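Local coordinates for rhamnosidase B (Bacillus sp., PDB 2OKX), which probably hydrolyses terminal alpha-L-rhamnose residues from rhamnosides, as a glycoside hydrolase of family 78, at residues A[44-49]-A[92-97]. Sequence-based numbering, arbitrary orientation.
Sequences ITADSR and VLVLHF
A cis peptide bond joins Asp47 to Ser48, and the chain turns there to pair with Leu95. Ser48 N and Arg49 N both donate to Leu95 O, at 2.8 Å from Ser48 N and 3.0 Å from Arg49 N. The bond from Arg49 N lies in the carbonyl plane, and Leu95 N returns a bond to Arg49 O.

The His96 ring lies against Asp47, the residue before the cis bond. His96 ND1 donates to Asp47 O at 3.2 Å, from above the carbonyl plane. Asp47 OD1 lies at the edge of the His96 ring, 2.9 Å from His96 ND1, and the carboxylate is turned 39° from the ring. His96 NE2 bonds Ser18 OG. The buried carboxylate of Asp47 also bonds Tyr104 through OD1 and Trp187 through OD2. An alanine in place of His96 would probably leave Asp47 O without its imidazole donor and open a gap beside the Asp47 carboxylate.

Ser48 OG sits beside its own backbone N (chi1 -45°) and accepts a nearly straight bond from Phe97 N at 3.0 Å. Ser48 CB lies over one face of the Phe97 ring, offset toward the rim, in a CH-pi contact 3.9 Å from the centroid. Arg49 CG comes obliquely to Phe97 CZ. The guanidinium folds back, and NH1 bonds Ser48 O while NH2 reaches Tyr103 O.

Behind the turn, Ala46 CB packs on Val94 CG1. Further back, Ile44 CD1 meets Val92 CG2 at 4.3 Å, between strands of two different sheets. After strand 41-47 of one sheet of the N-terminal region, the chain thus crosses into the facing sheet as strand 49-54, with Ser48 and Arg49 opposite Leu95 as a classic beta bulge.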
loop_
_atom_site.group_PDB
_atom_site.type_symbol
_atom_site.label_atom_id
_atom_site.label_comp_id
_atom_site.label_asym_id
_atom_site.label_seq_id
_atom_site.Cartn_x
_atom_site.Cartn_y
_atom_site.Cartn_z
ATOM N N ILE A 44 -24.136 2.650 -7.689
ATOM C CA ILE A 44 -23.101 2.747 -8.706
ATOM C C ILE A 44 -21.835 1.933 -8.457
ATOM O O ILE A 44 -21.470 1.637 -7.317
ATOM C CB ILE A 44 -22.681 4.232 -8.871
ATOM C CG1 ILE A 44 -21.525 4.368 -9.865
ATOM C CG2 ILE A 44 -22.270 4.803 -7.512
ATOM C CD1 ILE A 44 -21.088 5.811 -10.091
ATOM N N THR A 45 -21.184 1.562 -9.553
ATOM C CA THR A 45 -19.914 0.852 -9.515
ATOM C C THR A 45 -19.261 1.128 -10.859
ATOM O O THR A 45 -19.924 1.568 -11.797
ATOM C CB THR A 45 -20.070 -0.670 -9.288
ATOM O OG1 THR A 45 -18.780 -1.229 -9.004
ATOM C CG2 THR A 45 -20.641 -1.356 -10.521
ATOM N N ALA A 46 -17.957 0.908 -10.949
ATOM C CA ALA A 46 -17.253 1.158 -12.192
ATOM C C ALA A 46 -15.969 0.352 -12.259
ATOM O O ALA A 46 -15.553 -0.263 -11.279
ATOM C CB ALA A 46 -16.942 2.638 -12.327
ATOM N N ASP A 47 -15.358 0.354 -13.435
ATOM C CA ASP A 47 -14.111 -0.354 -13.678
ATOM C C ASP A 47 -13.218 0.673 -14.369
ATOM O O ASP A 47 -13.531 1.087 -15.485
ATOM C CB ASP A 47 -14.362 -1.548 -14.611
ATOM C CG ASP A 47 -13.130 -2.408 -14.800
ATOM O OD1 ASP A 47 -12.036 -1.835 -14.957
ATOM O OD2 ASP A 47 -13.255 -3.651 -14.800
ATOM N N SER A 48 -12.096 1.060 -13.758
ATOM C CA SER A 48 -11.618 0.544 -12.473
ATOM C C SER A 48 -12.106 1.285 -11.223
ATOM O O SER A 48 -12.428 0.656 -10.210
ATOM C CB SER A 48 -10.088 0.553 -12.469
ATOM O OG SER A 48 -9.569 0.042 -13.683
ATOM N N ARG A 49 -12.124 2.612 -11.288
ATOM C CA ARG A 49 -12.557 3.445 -10.161
ATOM C C ARG A 49 -13.357 4.651 -10.667
ATOM O O ARG A 49 -13.269 5.006 -11.842
ATOM C CB ARG A 49 -11.335 3.942 -9.380
ATOM C CG ARG A 49 -10.438 2.844 -8.811
ATOM C CD ARG A 49 -11.111 2.102 -7.671
ATOM N NE ARG A 49 -10.199 1.178 -6.999
ATOM C CZ ARG A 49 -10.180 -0.139 -7.180
ATOM N NH1 ARG A 49 -11.032 -0.717 -8.020
ATOM N NH2 ARG A 49 -9.307 -0.882 -6.512
ATOM N N VAL A 92 -19.885 11.636 -13.972
ATOM C CA VAL A 92 -18.951 10.682 -13.401
ATOM C C VAL A 92 -17.624 10.654 -14.133
ATOM O O VAL A 92 -17.574 10.751 -15.362
ATOM C CB VAL A 92 -19.519 9.245 -13.432
ATOM C CG1 VAL A 92 -18.562 8.297 -12.716
ATOM C CG2 VAL A 92 -20.906 9.203 -12.805
ATOM N N LEU A 93 -16.549 10.537 -13.364
ATOM C CA LEU A 93 -15.212 10.429 -13.925
ATOM C C LEU A 93 -14.816 8.993 -13.628
ATOM O O LEU A 93 -14.813 8.578 -12.471
ATOM C CB LEU A 93 -14.230 11.372 -13.229
ATOM C CG LEU A 93 -12.769 11.148 -13.648
ATOM C CD1 LEU A 93 -12.588 11.579 -15.096
ATOM C CD2 LEU A 93 -11.831 11.936 -12.744
ATOM N N VAL A 94 -14.513 8.222 -14.664
ATOM C CA VAL A 94 -14.115 6.841 -14.454
ATOM C C VAL A 94 -12.665 6.659 -14.875
ATOM O O VAL A 94 -12.277 7.033 -15.983
ATOM C CB VAL A 94 -15.007 5.856 -15.255
ATOM C CG1 VAL A 94 -14.497 4.429 -15.082
ATOM C CG2 VAL A 94 -16.452 5.954 -14.780
ATOM N N LEU A 95 -11.860 6.114 -13.969
ATOM C CA LEU A 95 -10.456 5.858 -14.258
ATOM C C LEU A 95 -10.356 4.380 -14.612
ATOM O O LEU A 95 -10.729 3.532 -13.806
ATOM C CB LEU A 95 -9.574 6.123 -13.030
ATOM C CG LEU A 95 -9.451 7.517 -12.407
ATOM C CD1 LEU A 95 -10.743 7.882 -11.677
ATOM C CD2 LEU A 95 -8.279 7.519 -11.432
ATOM N N HIS A 96 -9.897 4.064 -15.818
ATOM C CA HIS A 96 -9.738 2.660 -16.180
ATOM C C HIS A 96 -8.252 2.391 -16.341
ATOM O O HIS A 96 -7.599 2.985 -17.192
ATOM C CB HIS A 96 -10.455 2.310 -17.483
ATOM C CG HIS A 96 -10.365 0.858 -17.822
ATOM N ND1 HIS A 96 -11.054 -0.108 -17.118
ATOM C CD2 HIS A 96 -9.575 0.194 -18.698
ATOM C CE1 HIS A 96 -10.685 -1.303 -17.542
ATOM N NE2 HIS A 96 -9.788 -1.148 -18.500
ATOM N N PHE A 97 -7.721 1.488 -15.525
ATOM C CA PHE A 97 -6.299 1.179 -15.564
ATOM C C PHE A 97 -5.859 0.422 -16.814
ATOM O O PHE A 97 -4.821 0.734 -17.395
ATOM C CB PHE A 97 -5.897 0.378 -14.318
ATOM C CG PHE A 97 -6.207 1.074 -13.016
ATOM C CD1 PHE A 97 -6.045 2.451 -12.887
ATOM C CD2 PHE A 97 -6.629 0.344 -11.908
ATOM C CE1 PHE A 97 -6.297 3.096 -11.669
ATOM C CE2 PHE A 97 -6.883 0.976 -10.688
ATOM C CZ PHE A 97 -6.715 2.354 -10.569
#